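Local structure of hypothetical protein PH1109 (Pyrococcus horikoshii, 2D5A) at residues A26-S31 and V81-K86; L89-V94 and R114-K119; N39-Y44 and N130-R135. The protein is of unknown function but binds coenzyme A in a Rossmann-like domain built round a parallel beta sheet. All coordinates share one frame; numbering follows the deposited sequence.

The three contacts illustrate how a Rossmann-like sheet with helices on both faces holds one long ligand. Interaction 1 joins two adjacent strands in the core, and the other two lie on opposite sides of the chain's centre. Interaction 2, its centre about 13 Å from that of interaction 1, packs two helices on one face, where Val28 CG1 meets Tyr93 CD1 at 3.5 Å. Interaction 3, about 10 Å from interaction 1 between centres, belongs to the other face, with Phe84 CZ 3.5 Å from Val41 CB. Interactions 2 and 3, centres about 20 Å apart, do not touch, yet coenzyme A reaches both, adenine at one and thiol at the other.

Interaction 1. Residues A26-S31 and V81-K86; sequences ALVGAS and VDLFVK. With COA (coenzyme A), chain B.
Val28 forms the apolar middle of the contact, its two methyls divided between Val81 and Val85. CG2 meets Val81 CG1 at 3.7 Å, whereas CG1, anti to the backbone N (chi1 174°), points on to Val85 CG1 at 3.9 Å. Leu83 lies alongside Val28 and points the same way, with its CD2 beside Val28 CB. On the other face of the sheet Leu27 brings CD2 to 3.7 Å from Phe84 CD2, meeting the ring obliquely; Ala38 and Met42 of helix 37-47 pack on Leu27 on that face. The strands behind these side chains, 26-28 and 81-83, run parallel with 20° between their axes, and are adjacent inner strands of a Rossmann-like sheet, with the ligand at the C-terminal ends of the strands. Asp82 N donates to Ala26 O and Val28 N to Asp82 O, both nearly straight, and the hydrogen bond from Phe84 N to Val28 O is more bent (N-H...O 146°). Beyond the last bond the chains part. Gly29, at a positive phi in the type II turn from Leu27 to Ala30, packs its CA on Val85 CG1 and lies 3.4 Å from N3A of the coenzyme A adenine. A water spans the widening gap, donating to Gly29 O at 2.8 Å and to Phe84 O at 2.7 Å. Asp82, beside Leu27, turns its OD1 to Gln108. At the outer polar edge Ser31 OG donates to coenzyme A O7A at 2.5 Å, and the extended Lys86 sends NZ to O5A of coenzyme A in a weak bond of 3.2 Å.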
loop_
_atom_site.group_PDB
_atom_site.type_symbol
_atom_site.label_atom_id
_atom_site.label_comp_id
_atom_site.label_asym_id
_atom_site.label_seq_id
_atom_site.Cartn_x
_atom_site.Cartn_y
_atom_site.Cartn_z
ATOM N N ALA A 26 4.001 4.538 -0.643
ATOM C CA ALA A 26 3.161 5.579 -1.331
ATOM C C ALA A 26 1.791 5.120 -0.884
ATOM O O ALA A 26 1.355 4.012 -1.310
ATOM C CB ALA A 26 3.275 5.443 -2.803
ATOM N N LEU A 27 1.074 5.966 -0.122
ATOM C CA LEU A 27 -0.235 5.559 0.429
ATOM C C LEU A 27 -1.272 6.322 -0.427
ATOM O O LEU A 27 -1.527 7.519 -0.311
ATOM C CB LEU A 27 -0.322 5.912 1.918
ATOM C CG LEU A 27 -1.541 5.244 2.664
ATOM C CD1 LEU A 27 -1.259 5.020 4.143
ATOM C CD2 LEU A 27 -2.834 6.191 2.505
ATOM N N VAL A 28 -1.923 5.506 -1.265
ATOM C CA VAL A 28 -2.812 6.119 -2.332
ATOM C C VAL A 28 -4.227 6.182 -1.827
ATOM O O VAL A 28 -4.770 5.180 -1.315
ATOM C CB VAL A 28 -2.730 5.181 -3.628
ATOM C CG1 VAL A 28 -3.748 5.715 -4.671
ATOM C CG2 VAL A 28 -1.312 5.138 -4.185
ATOM N N GLY A 29 -4.847 7.346 -1.949
ATOM C CA GLY A 29 -6.186 7.537 -1.321
ATOM C C GLY A 29 -6.054 8.194 0.064
ATOM O O GLY A 29 -6.972 8.299 0.859
ATOM N N ALA A 30 -4.831 8.734 0.312
ATOM C CA ALA A 30 -4.642 9.423 1.601
ATOM C C ALA A 30 -5.692 10.524 1.795
ATOM O O ALA A 30 -6.035 11.211 0.846
ATOM C CB ALA A 30 -3.253 10.100 1.599
ATOM N N SER A 31 -6.070 10.768 3.049
ATOM C CA SER A 31 -7.140 11.744 3.323
ATOM C C SER A 31 -6.869 12.366 4.713
ATOM O O SER A 31 -6.376 11.660 5.640
ATOM C CB SER A 31 -8.486 10.998 3.456
ATOM O OG SER A 31 -9.492 11.913 3.921
ATOM N N VAL A 81 3.330 0.291 -2.754
ATOM C CA VAL A 81 2.172 1.174 -3.013
ATOM C C VAL A 81 1.042 0.592 -2.250
ATOM O O VAL A 81 0.620 -0.543 -2.620
ATOM C CB VAL A 81 1.953 1.259 -4.524
ATOM C CG1 VAL A 81 0.707 2.125 -4.770
ATOM C CG2 VAL A 81 3.237 1.972 -5.221
ATOM N N ASP A 82 0.509 1.299 -1.240
ATOM C CA ASP A 82 -0.515 0.763 -0.271
ATOM C C ASP A 82 -1.797 1.460 -0.750
ATOM O O ASP A 82 -1.895 2.671 -0.683
ATOM C CB ASP A 82 -0.058 1.183 1.119
ATOM C CG ASP A 82 -0.940 0.752 2.189
ATOM O OD1 ASP A 82 -1.636 -0.341 1.940
ATOM O OD2 ASP A 82 -1.013 1.312 3.282
ATOM N N LEU A 83 -2.764 0.655 -1.232
ATOM C CA LEU A 83 -3.932 1.221 -1.956
ATOM C C LEU A 83 -5.161 1.378 -1.113
ATOM O O LEU A 83 -5.576 0.408 -0.486
ATOM C CB LEU A 83 -4.264 0.286 -3.141
ATOM C CG LEU A 83 -3.154 0.160 -4.186
ATOM C CD1 LEU A 83 -3.448 -1.122 -5.075
ATOM C CD2 LEU A 83 -3.047 1.470 -5.090
ATOM N N PHE A 84 -5.666 2.624 -0.985
ATOM C CA PHE A 84 -6.927 2.916 -0.271
ATOM C C PHE A 84 -7.879 3.634 -1.292
ATOM O O PHE A 84 -8.469 4.691 -0.994
ATOM C CB PHE A 84 -6.691 3.868 0.896
ATOM C CG PHE A 84 -6.071 3.189 2.107
ATOM C CD1 PHE A 84 -6.901 2.731 3.140
ATOM C CD2 PHE A 84 -4.703 3.052 2.200
ATOM C CE1 PHE A 84 -6.350 2.130 4.320
ATOM C CE2 PHE A 84 -4.140 2.482 3.357
ATOM C CZ PHE A 84 -4.927 2.032 4.402
ATOM N N VAL A 85 -8.007 3.025 -2.458
ATOM C CA VAL A 85 -8.927 3.574 -3.445
ATOM C C VAL A 85 -9.764 2.417 -4.046
ATOM O O VAL A 85 -9.355 1.296 -3.934
ATOM C CB VAL A 85 -8.229 4.252 -4.655
ATOM C CG1 VAL A 85 -7.565 5.615 -4.139
ATOM C CG2 VAL A 85 -7.129 3.388 -5.351
ATOM N N LYS A 86 -10.875 2.771 -4.665
ATOM C CA LYS A 86 -11.718 1.720 -5.186
ATOM C C LYS A 86 -11.018 0.902 -6.209
ATOM O O LYS A 86 -10.149 1.307 -6.991
ATOM C CB LYS A 86 -12.993 2.374 -5.735
ATOM C CG LYS A 86 -13.824 2.807 -4.566
ATOM C CD LYS A 86 -14.869 3.823 -5.041
ATOM C CE LYS A 86 -16.052 3.736 -4.157
ATOM N NZ LYS A 86 -16.799 5.060 -4.160
HETATM N N1A COA B . -6.519 9.011 -6.307
HETATM C C2A COA B . -6.285 9.087 -5.006
HETATM N N3A COA B . -7.254 9.194 -4.098
HETATM C C4A COA B . -8.528 9.171 -4.522
HETATM C C5A COA B . -8.826 9.061 -5.879
HETATM C C6A COA B . -7.783 9.000 -6.789
HETATM N N6A COA B . -7.994 9.002 -8.115
HETATM N N7A COA B . -10.157 9.104 -5.981
HETATM C C8A COA B . -10.680 9.231 -4.763
HETATM N N9A COA B . -9.685 9.280 -3.864
HETATM C C1B COA B . -9.815 9.525 -2.420
HETATM C C2B COA B . -10.853 10.599 -2.080
HETATM O O2B COA B . -10.240 11.889 -2.065
HETATM C C3B COA B . -11.337 10.135 -0.705
HETATM O O3B COA B . -10.842 10.918 0.386
HETATM P P3B COA B . -11.658 12.238 0.826
HETATM O O7A COA B . -10.674 12.921 1.903
HETATM O O8A COA B . -13.021 11.769 1.497
HETATM O O9A COA B . -11.855 13.040 -0.411
HETATM C C4B COA B . -10.864 8.681 -0.598
HETATM O O4B COA B . -10.396 8.328 -1.902
HETATM C C5B COA B . -12.029 7.763 -0.220
HETATM O O5B COA B . -13.113 7.993 -1.121
HETATM P P1A COA B . -14.143 6.812 -1.548
HETATM O O1A COA B . -13.404 5.839 -2.387
HETATM O O2A COA B . -15.273 7.571 -2.135
HETATM O O3A COA B . -14.591 6.291 -0.096
HETATM P P2A COA B . -15.477 4.968 0.196
HETATM O O4A COA B . -16.184 5.285 1.456
HETATM O O5A COA B . -16.190 4.616 -1.055
HETATM O O6A COA B . -14.410 3.812 0.543
HETATM C CBP COA B . -12.288 2.820 0.088
HETATM C CCP COA B . -13.694 3.085 -0.462
HETATM C CDP COA B . -11.592 4.087 0.593
HETATM C CEP COA B . -11.518 1.888 -0.841
HETATM C CAP COA B . -12.559 2.009 1.371
HETATM O OAP COA B . -13.247 0.772 1.143
HETATM C C9P COA B . -11.316 1.654 2.191
HETATM O O9P COA B . -10.941 2.572 3.103
HETATM N N8P COA B . -10.747 0.451 2.085
HETATM C C7P COA B . -9.611 0.042 2.919
HETATM C C6P COA B . -10.220 -0.502 4.219
HETATM C C5P COA B . -9.118 -0.958 5.177
HETATM O O5P COA B . -8.153 -1.752 4.668
HETATM N N4P COA B . -9.145 -0.502 6.419
HETATM C C3P COA B . -8.080 -0.870 7.361
HETATM C C2P COA B . -8.777 -1.566 8.524
HETATM S S1P COA B . -7.534 -1.939 9.808
HETATM O O HOH W 1 -9.084 6.442 1.010
#

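Interaction 2. Residues L89-V94 and R114-K119; sequences LTMEYV and REASKK. With COA (coenzyme A), chain B.
Ala116 presses its CB into the surface of helix 90-100, and the apolar contacts gather round that methyl. Val94 CG2 lies 3.8 Å from Ala116 CB, while the other branch, CG1, rests 3.3 Å from the backbone Ala116 O, a close van der Waals approach. Met91 bends at both chi2 and chi3, which curls its thioether over the neighbouring helix and leaves SD 3.9 Å from Lys119 CG; the exact place of its terminal methyl is doubtful. No hydrogen bond crosses between the segments. Thr90 OG1 touches Ala116 CB at 3.5 Å, but its chi1 of 65° also lets it bond to Pro87 O, three residues earlier. Along the outer side of helix 114-122, Lys119 NZ and Glu115 OE2 form a long salt bridge of 3.8 Å. Ligand contacts come from another side of helix 90-100, where Tyr93 OH donates to N1A of the coenzyme A adenine at 2.7 Å and Leu89 CD2 packs against N7A and C5A of the same base. The two helical segments run almost parallel, 10° apart, with axes 8.6 Å from each other at closest approach. Their inner side chains rest on strand 104-107, the strand between the two helices in the chain, as expected of successive beta-alpha-beta crossovers on one face of a Rossmann-like sheet.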
loop_
_atom_site.group_PDB
_atom_site.type_symbol
_atom_site.label_atom_id
_atom_site.label_comp_id
_atom_site.label_asym_id
_atom_site.label_seq_id
_atom_site.Cartn_x
_atom_site.Cartn_y
_atom_site.Cartn_z
ATOM N N LEU A 89 -9.935 2.122 -9.656
ATOM C CA LEU A 89 -8.860 3.172 -9.605
ATOM C C LEU A 89 -7.511 2.509 -9.436
ATOM O O LEU A 89 -6.437 3.060 -9.819
ATOM C CB LEU A 89 -9.088 4.082 -8.400
ATOM C CG LEU A 89 -10.061 5.237 -8.743
ATOM C CD1 LEU A 89 -11.462 4.665 -8.965
ATOM C CD2 LEU A 89 -10.175 6.141 -7.556
ATOM N N THR A 90 -7.517 1.275 -8.930
ATOM C CA THR A 90 -6.185 0.703 -8.692
ATOM C C THR A 90 -5.390 0.333 -9.921
ATOM O O THR A 90 -4.167 0.157 -9.829
ATOM C CB THR A 90 -6.211 -0.573 -7.758
ATOM O OG1 THR A 90 -6.934 -1.603 -8.476
ATOM C CG2 THR A 90 -6.894 -0.295 -6.437
ATOM N N MET A 91 -6.016 0.192 -11.093
ATOM C CA MET A 91 -5.219 -0.240 -12.238
ATOM C C MET A 91 -4.209 0.825 -12.590
ATOM O O MET A 91 -3.018 0.579 -12.896
ATOM C CB MET A 91 -6.158 -0.516 -13.427
ATOM C CG MET A 91 -5.428 -0.526 -14.773
ATOM S SD MET A 91 -4.255 -1.897 -14.726
ATOM C CE MET A 91 -5.469 -3.224 -14.370
ATOM N N GLU A 92 -4.670 2.054 -12.527
ATOM C CA GLU A 92 -3.792 3.187 -12.830
ATOM C C GLU A 92 -2.624 3.281 -11.864
ATOM O O GLU A 92 -1.507 3.534 -12.278
ATOM C CB GLU A 92 -4.589 4.421 -12.722
ATOM C CG GLU A 92 -5.502 4.471 -13.889
ATOM C CD GLU A 92 -4.727 4.513 -15.217
ATOM O OE1 GLU A 92 -3.564 5.077 -15.271
ATOM O OE2 GLU A 92 -5.312 4.025 -16.216
ATOM N N TYR A 93 -2.916 3.068 -10.605
ATOM C CA TYR A 93 -1.895 3.185 -9.556
ATOM C C TYR A 93 -0.905 2.036 -9.615
ATOM O O TYR A 93 0.283 2.215 -9.295
ATOM C CB TYR A 93 -2.545 3.370 -8.142
ATOM C CG TYR A 93 -3.012 4.799 -8.019
ATOM C CD1 TYR A 93 -4.380 5.125 -8.014
ATOM C CD2 TYR A 93 -2.082 5.838 -7.968
ATOM C CE1 TYR A 93 -4.846 6.452 -7.940
ATOM C CE2 TYR A 93 -2.501 7.170 -7.923
ATOM C CZ TYR A 93 -3.824 7.480 -7.891
ATOM O OH TYR A 93 -4.298 8.750 -7.769
ATOM N N VAL A 94 -1.359 0.871 -10.104
ATOM C CA VAL A 94 -0.449 -0.279 -10.260
ATOM C C VAL A 94 0.447 0.009 -11.427
ATOM O O VAL A 94 1.677 -0.305 -11.411
ATOM C CB VAL A 94 -1.309 -1.632 -10.498
ATOM C CG1 VAL A 94 -0.407 -2.689 -11.213
ATOM C CG2 VAL A 94 -1.749 -2.182 -9.152
ATOM N N ARG A 114 -8.699 -7.625 -10.091
ATOM C CA ARG A 114 -7.943 -8.699 -10.775
ATOM C C ARG A 114 -7.005 -8.306 -11.882
ATOM O O ARG A 114 -5.874 -8.778 -11.952
ATOM C CB ARG A 114 -8.949 -9.706 -11.307
ATOM C CG ARG A 114 -9.340 -10.663 -10.307
ATOM C CD ARG A 114 -10.302 -11.519 -11.043
ATOM N NE ARG A 114 -11.284 -10.626 -11.646
ATOM C CZ ARG A 114 -12.239 -11.014 -12.467
ATOM N NH1 ARG A 114 -13.091 -10.116 -12.952
ATOM N NH2 ARG A 114 -12.310 -12.303 -12.799
ATOM N N GLU A 115 -7.502 -7.477 -12.768
ATOM C CA GLU A 115 -6.740 -6.953 -13.861
ATOM C C GLU A 115 -5.484 -6.202 -13.263
ATOM O O GLU A 115 -4.335 -6.397 -13.705
ATOM C CB GLU A 115 -7.645 -5.962 -14.587
ATOM C CG GLU A 115 -7.138 -5.406 -15.905
ATOM C CD GLU A 115 -6.579 -6.486 -16.854
ATOM O OE1 GLU A 115 -7.092 -7.660 -16.836
ATOM O OE2 GLU A 115 -5.633 -6.145 -17.615
ATOM N N ALA A 116 -5.719 -5.316 -12.290
ATOM C CA ALA A 116 -4.537 -4.571 -11.752
ATOM C C ALA A 116 -3.513 -5.605 -11.204
ATOM O O ALA A 116 -2.283 -5.459 -11.385
ATOM C CB ALA A 116 -5.006 -3.574 -10.607
ATOM N N SER A 117 -4.026 -6.588 -10.449
ATOM C CA SER A 117 -3.194 -7.644 -9.875
ATOM C C SER A 117 -2.354 -8.343 -10.969
ATOM O O SER A 117 -1.167 -8.649 -10.763
ATOM C CB SER A 117 -4.067 -8.674 -9.185
ATOM O OG SER A 117 -3.290 -9.576 -8.449
ATOM N N LYS A 118 -2.959 -8.568 -12.126
ATOM C CA LYS A 118 -2.270 -9.212 -13.258
ATOM C C LYS A 118 -1.119 -8.360 -13.826
ATOM O O LYS A 118 -0.039 -8.884 -14.075
ATOM C CB LYS A 118 -3.273 -9.490 -14.399
ATOM C CG LYS A 118 -2.737 -10.337 -15.568
ATOM C CD LYS A 118 -3.812 -10.221 -16.697
ATOM C CE LYS A 118 -3.567 -11.000 -18.001
ATOM N NZ LYS A 118 -4.411 -10.348 -19.112
ATOM N N LYS A 119 -1.347 -7.067 -14.067
ATOM C CA LYS A 119 -0.268 -6.278 -14.564
ATOM C C LYS A 119 0.861 -6.306 -13.506
ATOM O O LYS A 119 2.027 -6.389 -13.892
ATOM C CB LYS A 119 -0.694 -4.828 -14.873
ATOM C CG LYS A 119 -1.777 -4.623 -15.939
ATOM C CD LYS A 119 -1.389 -5.125 -17.338
ATOM C CE LYS A 119 -2.649 -5.599 -18.132
ATOM N NZ LYS A 119 -2.279 -6.505 -19.285
HETATM N N1A COA B . -6.519 9.011 -6.307
HETATM C C2A COA B . -6.285 9.087 -5.006
HETATM N N3A COA B . -7.254 9.194 -4.098
HETATM C C4A COA B . -8.528 9.171 -4.522
HETATM C C5A COA B . -8.826 9.061 -5.879
HETATM C C6A COA B . -7.783 9.000 -6.789
HETATM N N6A COA B . -7.994 9.002 -8.115
HETATM N N7A COA B . -10.157 9.104 -5.981
HETATM C C8A COA B . -10.680 9.231 -4.763
HETATM N N9A COA B . -9.685 9.280 -3.864
HETATM C C1B COA B . -9.815 9.525 -2.420
HETATM C C2B COA B . -10.853 10.599 -2.080
HETATM O O2B COA B . -10.240 11.889 -2.065
HETATM C C3B COA B . -11.337 10.135 -0.705
HETATM O O3B COA B . -10.842 10.918 0.386
HETATM P P3B COA B . -11.658 12.238 0.826
HETATM O O7A COA B . -10.674 12.921 1.903
HETATM O O8A COA B . -13.021 11.769 1.497
HETATM O O9A COA B . -11.855 13.040 -0.411
HETATM C C4B COA B . -10.864 8.681 -0.598
HETATM O O4B COA B . -10.396 8.328 -1.902
HETATM C C5B COA B . -12.029 7.763 -0.220
HETATM O O5B COA B . -13.113 7.993 -1.121
HETATM P P1A COA B . -14.143 6.812 -1.548
HETATM O O1A COA B . -13.404 5.839 -2.387
HETATM O O2A COA B . -15.273 7.571 -2.135
HETATM O O3A COA B . -14.591 6.291 -0.096
HETATM P P2A COA B . -15.477 4.968 0.196
HETATM O O4A COA B . -16.184 5.285 1.456
HETATM O O5A COA B . -16.190 4.616 -1.055
HETATM O O6A COA B . -14.410 3.812 0.543
HETATM C CBP COA B . -12.288 2.820 0.088
HETATM C CCP COA B . -13.694 3.085 -0.462
HETATM C CDP COA B . -11.592 4.087 0.593
HETATM C CEP COA B . -11.518 1.888 -0.841
HETATM C CAP COA B . -12.559 2.009 1.371
HETATM O OAP COA B . -13.247 0.772 1.143
HETATM C C9P COA B . -11.316 1.654 2.191
HETATM O O9P COA B . -10.941 2.572 3.103
HETATM N N8P COA B . -10.747 0.451 2.085
HETATM C C7P COA B . -9.611 0.042 2.919
HETATM C C6P COA B . -10.220 -0.502 4.219
HETATM C C5P COA B . -9.118 -0.958 5.177
HETATM O O5P COA B . -8.153 -1.752 4.668
HETATM N N4P COA B . -9.145 -0.502 6.419
HETATM C C3P COA B . -8.080 -0.870 7.361
HETATM C C2P COA B . -8.777 -1.566 8.524
HETATM S S1P COA B . -7.534 -1.939 9.808
#

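Interaction 3. Residues N39-Y44 and N130-R135; sequences NIVMKY and NRCMMR. With COA (coenzyme A), chain B.
Met134 lays its side chain over one face of the Tyr44 ring, with CG 3.6 Å from the centroid and only 11° off the normal, a CH-pi contact. SD, displaced toward Tyr44 CB, stands 4.2 Å from the same centroid and adds an oblique Met-aromatic contact. Bending at chi3 (77°) then carries the terminal methyl off the ring, so that Met134 CE ends 3.5 Å from the coenzyme A thiol sulfur, S1P. Tyr44 OH is hydrogen-bonded to His137 ND1, which ties the ring to the same helix that Met134 belongs to. Beside this pair, Val41 CG2 packs on Cys132 SG at 3.8 Å and also against Met134 CB. The contact joins helix 37-47, which follows the sheet strand that is first in the chain (24-28), to the start of helix 133-141, which follows the last (126-129) of this Rossmann-like fold. Cys132 is the N-cap of that final helix; its SG accepts from Arg135 N at 3.5 Å in a nearly straight hydrogen bond (N-H...S 171°). The same Cys132 SG lies 3.3 Å from S1P, and S1P also sits over one face of the Arg135 guanidinium, offset toward the rim, while Arg135 NH1 pairs with Glu138.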
loop_
_atom_site.group_PDB
_atom_site.type_symbol
_atom_site.label_atom_id
_atom_site.label_comp_id
_atom_site.label_asym_id
_atom_site.label_seq_id
_atom_site.Cartn_x
_atom_site.Cartn_y
_atom_site.Cartn_z
ATOM N N ASN A 39 -6.561 7.484 6.742
ATOM C CA ASN A 39 -5.937 8.466 7.665
ATOM C C ASN A 39 -5.410 7.708 8.874
ATOM O O ASN A 39 -4.295 7.926 9.401
ATOM C CB ASN A 39 -6.985 9.512 8.043
ATOM C CG ASN A 39 -6.444 10.539 9.003
ATOM O OD1 ASN A 39 -6.426 10.313 10.263
ATOM N ND2 ASN A 39 -6.044 11.698 8.471
ATOM N N ILE A 40 -6.272 6.821 9.387
ATOM C CA ILE A 40 -5.867 6.016 10.571
ATOM C C ILE A 40 -4.628 5.169 10.276
ATOM O O ILE A 40 -3.662 5.226 11.074
ATOM C CB ILE A 40 -6.998 4.974 10.935
ATOM C CG1 ILE A 40 -8.335 5.689 11.090
ATOM C CG2 ILE A 40 -6.616 4.207 12.253
ATOM C CD1 ILE A 40 -8.162 6.865 11.796
ATOM N N VAL A 41 -4.580 4.465 9.147
ATOM C CA VAL A 41 -3.418 3.610 8.861
ATOM C C VAL A 41 -2.166 4.507 8.585
ATOM O O VAL A 41 -1.073 4.135 8.953
ATOM C CB VAL A 41 -3.667 2.667 7.658
ATOM C CG1 VAL A 41 -2.400 1.905 7.179
ATOM C CG2 VAL A 41 -4.813 1.581 8.074
ATOM N N MET A 42 -2.377 5.601 7.835
ATOM C CA MET A 42 -1.176 6.507 7.583
ATOM C C MET A 42 -0.588 7.004 8.922
ATOM O O MET A 42 0.631 6.914 9.147
ATOM C CB MET A 42 -1.640 7.740 6.764
ATOM C CG MET A 42 -0.337 8.645 6.690
ATOM S SD MET A 42 -0.754 9.750 5.197
ATOM C CE MET A 42 0.657 10.941 5.344
ATOM N N LYS A 43 -1.424 7.431 9.863
ATOM C CA LYS A 43 -0.853 7.871 11.143
ATOM C C LYS A 43 -0.106 6.684 11.830
ATOM O O LYS A 43 0.971 6.798 12.380
ATOM C CB LYS A 43 -2.042 8.241 12.039
ATOM C CG LYS A 43 -1.788 8.994 13.284
ATOM C CD LYS A 43 -3.251 9.312 13.899
ATOM C CE LYS A 43 -4.169 10.005 12.825
ATOM N NZ LYS A 43 -5.613 10.413 13.303
ATOM N N TYR A 44 -0.760 5.520 11.826
ATOM C CA TYR A 44 -0.107 4.365 12.457
ATOM C C TYR A 44 1.263 4.012 11.782
ATOM O O TYR A 44 2.273 3.772 12.488
ATOM C CB TYR A 44 -1.021 3.146 12.396
ATOM C CG TYR A 44 -0.426 1.859 12.929
ATOM C CD1 TYR A 44 0.348 1.034 12.117
ATOM C CD2 TYR A 44 -0.667 1.488 14.281
ATOM C CE1 TYR A 44 0.934 -0.179 12.570
ATOM C CE2 TYR A 44 -0.101 0.323 14.766
ATOM C CZ TYR A 44 0.680 -0.504 13.937
ATOM O OH TYR A 44 1.225 -1.695 14.445
ATOM N N ASN A 130 -6.170 -8.230 0.267
ATOM C CA ASN A 130 -7.073 -8.429 1.361
ATOM C C ASN A 130 -6.448 -8.424 2.749
ATOM O O ASN A 130 -6.775 -9.270 3.581
ATOM C CB ASN A 130 -7.881 -9.774 1.163
ATOM C CG ASN A 130 -9.273 -9.774 1.948
ATOM O OD1 ASN A 130 -9.818 -10.845 2.275
ATOM N ND2 ASN A 130 -9.806 -8.584 2.265
ATOM N N ARG A 131 -5.481 -7.509 3.010
ATOM C CA ARG A 131 -4.928 -7.413 4.362
ATOM C C ARG A 131 -4.721 -5.908 4.604
ATOM O O ARG A 131 -4.746 -5.101 3.653
ATOM C CB ARG A 131 -3.507 -8.049 4.448
ATOM C CG ARG A 131 -3.281 -9.342 3.716
ATOM C CD ARG A 131 -1.930 -10.032 4.253
ATOM N NE ARG A 131 -1.549 -11.191 3.405
ATOM C CZ ARG A 131 -1.072 -12.364 3.929
ATOM N NH1 ARG A 131 -0.979 -12.485 5.235
ATOM N NH2 ARG A 131 -0.660 -13.328 3.115
ATOM N N CYS A 132 -4.526 -5.570 5.851
ATOM C CA CYS A 132 -4.274 -4.223 6.197
ATOM C C CYS A 132 -2.800 -4.105 6.693
ATOM O O CYS A 132 -2.388 -4.928 7.511
ATOM C CB CYS A 132 -5.187 -3.818 7.310
ATOM S SG CYS A 132 -4.805 -2.181 8.038
ATOM N N MET A 133 -2.052 -3.036 6.285
ATOM C CA MET A 133 -0.670 -2.990 6.805
ATOM C C MET A 133 -0.610 -2.845 8.289
ATOM O O MET A 133 0.361 -3.302 8.975
ATOM C CB MET A 133 0.057 -1.794 6.118
ATOM C CG MET A 133 0.391 -2.173 4.767
ATOM S SD MET A 133 1.561 -0.880 3.949
ATOM C CE MET A 133 3.149 -1.472 4.743
ATOM N N MET A 134 -1.547 -2.061 8.822
ATOM C CA MET A 134 -1.617 -1.823 10.227
ATOM C C MET A 134 -1.923 -3.104 10.989
ATOM O O MET A 134 -1.256 -3.456 11.930
ATOM C CB MET A 134 -2.681 -0.817 10.565
ATOM C CG MET A 134 -2.965 -0.561 12.147
ATOM S SD MET A 134 -3.983 0.871 12.449
ATOM C CE MET A 134 -5.695 0.041 11.962
ATOM N N ARG A 135 -2.984 -3.769 10.588
ATOM C CA ARG A 135 -3.353 -5.038 11.259
ATOM C C ARG A 135 -2.263 -6.105 11.119
ATOM O O ARG A 135 -1.992 -6.791 12.096
ATOM C CB ARG A 135 -4.645 -5.537 10.668
ATOM C CG ARG A 135 -5.734 -4.582 11.172
ATOM C CD ARG A 135 -6.428 -5.183 12.368
ATOM N NE ARG A 135 -7.573 -4.377 12.736
ATOM C CZ ARG A 135 -7.543 -3.405 13.644
ATOM N NH1 ARG A 135 -6.396 -3.115 14.287
ATOM N NH2 ARG A 135 -8.675 -2.732 13.935
HETATM N N1A COA B . -6.519 9.011 -6.307
HETATM C C2A COA B . -6.285 9.087 -5.006
HETATM N N3A COA B . -7.254 9.194 -4.098
HETATM C C4A COA B . -8.528 9.171 -4.522
HETATM C C5A COA B . -8.826 9.061 -5.879
HETATM C C6A COA B . -7.783 9.000 -6.789
HETATM N N6A COA B . -7.994 9.002 -8.115
HETATM N N7A COA B . -10.157 9.104 -5.981
HETATM C C8A COA B . -10.680 9.231 -4.763
HETATM N N9A COA B . -9.685 9.280 -3.864
HETATM C C1B COA B . -9.815 9.525 -2.420
HETATM C C2B COA B . -10.853 10.599 -2.080
HETATM O O2B COA B . -10.240 11.889 -2.065
HETATM C C3B COA B . -11.337 10.135 -0.705
HETATM O O3B COA B . -10.842 10.918 0.386
HETATM P P3B COA B . -11.658 12.238 0.826
HETATM O O7A COA B . -10.674 12.921 1.903
HETATM O O8A COA B . -13.021 11.769 1.497
HETATM O O9A COA B . -11.855 13.040 -0.411
HETATM C C4B COA B . -10.864 8.681 -0.598
HETATM O O4B COA B . -10.396 8.328 -1.902
HETATM C C5B COA B . -12.029 7.763 -0.220
HETATM O O5B COA B . -13.113 7.993 -1.121
HETATM P P1A COA B . -14.143 6.812 -1.548
HETATM O O1A COA B . -13.404 5.839 -2.387
HETATM O O2A COA B . -15.273 7.571 -2.135
HETATM O O3A COA B . -14.591 6.291 -0.096
HETATM P P2A COA B . -15.477 4.968 0.196
HETATM O O4A COA B . -16.184 5.285 1.456
HETATM O O5A COA B . -16.190 4.616 -1.055
HETATM O O6A COA B . -14.410 3.812 0.543
HETATM C CBP COA B . -12.288 2.820 0.088
HETATM C CCP COA B . -13.694 3.085 -0.462
HETATM C CDP COA B . -11.592 4.087 0.593
HETATM C CEP COA B . -11.518 1.888 -0.841
HETATM C CAP COA B . -12.559 2.009 1.371
HETATM O OAP COA B . -13.247 0.772 1.143
HETATM C C9P COA B . -11.316 1.654 2.191
HETATM O O9P COA B . -10.941 2.572 3.103
HETATM N N8P COA B . -10.747 0.451 2.085
HETATM C C7P COA B . -9.611 0.042 2.919
HETATM C C6P COA B . -10.220 -0.502 4.219
HETATM C C5P COA B . -9.118 -0.958 5.177
HETATM O O5P COA B . -8.153 -1.752 4.668
HETATM N N4P COA B . -9.145 -0.502 6.419
HETATM C C3P COA B . -8.080 -0.870 7.361
HETATM C C2P COA B . -8.777 -1.566 8.524
HETATM S S1P COA B . -7.534 -1.939 9.808
#